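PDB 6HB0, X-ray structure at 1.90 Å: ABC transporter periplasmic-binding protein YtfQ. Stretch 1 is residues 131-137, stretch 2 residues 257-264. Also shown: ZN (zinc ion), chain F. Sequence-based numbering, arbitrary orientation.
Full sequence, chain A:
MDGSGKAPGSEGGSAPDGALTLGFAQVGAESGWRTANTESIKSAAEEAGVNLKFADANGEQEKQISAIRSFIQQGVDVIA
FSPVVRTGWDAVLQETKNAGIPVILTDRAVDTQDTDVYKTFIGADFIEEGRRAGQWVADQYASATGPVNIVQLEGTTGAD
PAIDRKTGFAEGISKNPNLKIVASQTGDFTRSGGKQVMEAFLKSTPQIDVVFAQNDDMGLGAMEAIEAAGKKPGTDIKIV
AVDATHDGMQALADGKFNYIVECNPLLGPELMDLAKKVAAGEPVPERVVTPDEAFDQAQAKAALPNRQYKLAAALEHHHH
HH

Stretch 1 131-137: RRAGQWV
Stretch 2 (257-264) FNYIVECN

Residues 131-137 are a run of helix, with phi/psi near -63/-42 throughout, packed against the strand 259-263, whose residues have extended beta torsions. The two axes run nearly antiparallel, at 154°, and approach to 8.5 Å; the register is set by Ala-133 and Val-261, whose CA atoms lie 6.5 Å apart.

Arg-131, with chi1 to chi3 all t, is exposed and does not reach the strand. Arg-132 does: its CA-to-CB bond points toward the strand, and chi1 m, chi2 t and chi3 p bend the long side chain so that NH1 donates a hydrogen bond to Glu-262 O at 3.0 Å, almost linear at 177°. A guanidinium suits this place because its edge can meet a backbone carbonyl while its flat face rests on hydrocarbon, here with NH2 3.9 Å from Val-261 CB. Glu-262 itself directs CA-to-CB away, so it is its main chain that accepts the bond. Next to it, Cys-263 (chi1 t) binds zinc through SG at 2.3 Å.

Ala-133 is buried, its CB sideways and 4.3 Å from CG2 of Val-261 (chi1 m). The small methyl is compatible with the close backbone approach here, and Val-261, whose CA-to-CB bond points toward the helix, supplies apolar surface beside the methyl. Gly-134 and Gln-135 make no contact with the strand.

One turn after Arg-132, Trp-136 N bonds to Arg-132 O at 3.1 Å, and its CA-to-CB bond also points toward the strand, with chi1 t and chi2 91°. Its five-membered ring forms an offset stack on Tyr-259 (chi1 t, chi2 66°), with centroids 3.8 Å apart and planes at 7°; CD1 of Trp-136 comes within 3.4 Å of Tyr-259 CG. Tyr-259 CB also sits over the indole face, a CH-pi contact. The far end of the indole, CH2, reaches Asn-258 CB at 3.7 Å. Val-137 is buried but out of reach.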

# COMPACT_ATOMS: atom_id res chain seq x y z
N ARG A 131 1.49 9.08 -8.13
CA ARG A 131 2.12 10.37 -8.32
C ARG A 131 3.61 10.27 -8.29
O ARG A 131 4.30 10.92 -9.09
CB ARG A 131 1.66 11.37 -7.27
CG ARG A 131 2.20 12.78 -7.49
CD ARG A 131 1.40 13.76 -6.71
NE ARG A 131 1.93 15.11 -6.82
CZ ARG A 131 1.41 16.17 -6.18
NH1 ARG A 131 0.33 16.05 -5.39
NH2 ARG A 131 1.99 17.35 -6.34
N ARG A 132 4.14 9.51 -7.34
CA ARG A 132 5.62 9.38 -7.26
C ARG A 132 6.16 8.65 -8.49
O ARG A 132 7.26 8.95 -8.98
CB ARG A 132 6.03 8.70 -5.93
CG ARG A 132 5.67 9.55 -4.71
CD ARG A 132 5.51 8.76 -3.42
NE ARG A 132 6.69 8.00 -3.24
CZ ARG A 132 6.78 6.79 -2.69
NH1 ARG A 132 5.77 6.14 -2.11
NH2 ARG A 132 7.98 6.23 -2.70
N ALA A 133 5.43 7.66 -8.99
CA ALA A 133 5.85 6.95 -10.18
C ALA A 133 5.92 7.96 -11.37
O ALA A 133 6.90 8.01 -12.08
CB ALA A 133 4.88 5.82 -10.51
N GLY A 134 4.86 8.75 -11.51
CA GLY A 134 4.78 9.77 -12.58
C GLY A 134 5.88 10.81 -12.48
O GLY A 134 6.52 11.16 -13.49
N GLN A 135 6.15 11.23 -11.26
CA GLN A 135 7.13 12.24 -11.03
C GLN A 135 8.53 11.74 -11.36
O GLN A 135 9.37 12.50 -11.82
CB GLN A 135 7.01 12.73 -9.58
CG GLN A 135 7.97 13.84 -9.20
CD GLN A 135 7.74 15.08 -10.05
OE1 GLN A 135 6.62 15.62 -10.09
NE2 GLN A 135 8.79 15.51 -10.77
N TRP A 136 8.80 10.46 -11.16
CA TRP A 136 10.07 9.89 -11.54
C TRP A 136 10.20 9.91 -13.04
O TRP A 136 11.27 10.21 -13.54
CB TRP A 136 10.23 8.47 -11.04
CG TRP A 136 11.45 7.79 -11.50
CD1 TRP A 136 12.67 7.77 -10.87
CD2 TRP A 136 11.59 7.00 -12.69
NE1 TRP A 136 13.55 7.01 -11.61
CE2 TRP A 136 12.91 6.54 -12.72
CE3 TRP A 136 10.72 6.64 -13.72
CZ2 TRP A 136 13.39 5.74 -13.76
CZ3 TRP A 136 11.21 5.86 -14.78
CH2 TRP A 136 12.54 5.42 -14.77
N VAL A 137 9.14 9.58 -13.76
CA VAL A 137 9.18 9.64 -15.21
C VAL A 137 9.47 11.09 -15.65
O VAL A 137 10.34 11.29 -16.49
CB VAL A 137 7.89 9.15 -15.88
CG1 VAL A 137 7.97 9.32 -17.38
CG2 VAL A 137 7.62 7.70 -15.50
N PHE A 257 13.82 -3.63 -14.41
CA PHE A 257 12.96 -2.51 -14.02
C PHE A 257 13.92 -1.34 -13.80
O PHE A 257 15.12 -1.53 -13.64
CB PHE A 257 12.25 -2.75 -12.68
CG PHE A 257 11.04 -3.64 -12.71
CD1 PHE A 257 10.76 -4.49 -13.76
CD2 PHE A 257 10.21 -3.66 -11.59
CE1 PHE A 257 9.65 -5.31 -13.71
CE2 PHE A 257 9.09 -4.46 -11.54
CZ PHE A 257 8.81 -5.28 -12.60
N ASN A 258 13.39 -0.12 -13.79
CA ASN A 258 14.18 1.07 -13.52
C ASN A 258 13.84 1.75 -12.23
O ASN A 258 14.69 2.43 -11.64
CB ASN A 258 14.00 2.03 -14.69
CG ASN A 258 14.38 1.36 -16.02
OD1 ASN A 258 13.58 0.66 -16.61
ND2 ASN A 258 15.64 1.50 -16.41
N TYR A 259 12.59 1.60 -11.75
CA TYR A 259 12.21 2.28 -10.54
C TYR A 259 10.99 1.60 -9.92
O TYR A 259 10.05 1.18 -10.64
CB TYR A 259 11.91 3.74 -10.83
CG TYR A 259 11.92 4.66 -9.64
CD1 TYR A 259 13.09 4.91 -8.92
CD2 TYR A 259 10.77 5.30 -9.23
CE1 TYR A 259 13.10 5.76 -7.82
CE2 TYR A 259 10.77 6.16 -8.14
CZ TYR A 259 11.96 6.38 -7.46
OH TYR A 259 11.92 7.21 -6.41
N ILE A 260 11.02 1.48 -8.58
CA ILE A 260 9.90 0.98 -7.81
C ILE A 260 9.52 1.97 -6.72
O ILE A 260 10.39 2.58 -6.08
CB ILE A 260 10.24 -0.38 -7.23
CG1 ILE A 260 10.25 -1.43 -8.31
CG2 ILE A 260 9.21 -0.78 -6.16
CD1 ILE A 260 10.83 -2.74 -7.81
N VAL A 261 8.22 2.16 -6.52
CA VAL A 261 7.70 2.95 -5.42
C VAL A 261 6.74 2.11 -4.61
O VAL A 261 6.11 1.18 -5.15
CB VAL A 261 6.96 4.24 -5.89
CG1 VAL A 261 7.93 5.14 -6.61
CG2 VAL A 261 5.81 3.91 -6.78
N GLU A 262 6.58 2.44 -3.33
CA GLU A 262 5.56 1.81 -2.49
C GLU A 262 5.21 2.74 -1.40
O GLU A 262 6.10 3.40 -0.87
CB GLU A 262 6.05 0.50 -1.90
CG GLU A 262 4.96 -0.21 -1.10
CD GLU A 262 5.39 -1.51 -0.47
OE1 GLU A 262 6.04 -2.30 -1.18
OE2 GLU A 262 5.04 -1.78 0.73
N CYS A 263 3.93 2.84 -1.08
CA CYS A 263 3.46 3.48 0.13
C CYS A 263 3.14 2.31 1.06
O CYS A 263 2.30 1.46 0.75
CB CYS A 263 2.21 4.31 -0.10
SG CYS A 263 1.67 5.21 1.37
N ASN A 264 3.80 2.25 2.20
CA ASN A 264 3.59 1.15 3.13
C ASN A 264 2.19 1.14 3.78
O ASN A 264 1.55 2.15 3.97
CB ASN A 264 4.58 1.19 4.29
CG ASN A 264 5.99 0.87 3.92
OD1 ASN A 264 6.88 1.26 4.66
ND2 ASN A 264 6.22 0.15 2.86
ZN ZN F . 3.10 6.96 1.34
O HOH W 1 2.88 7.99 3.07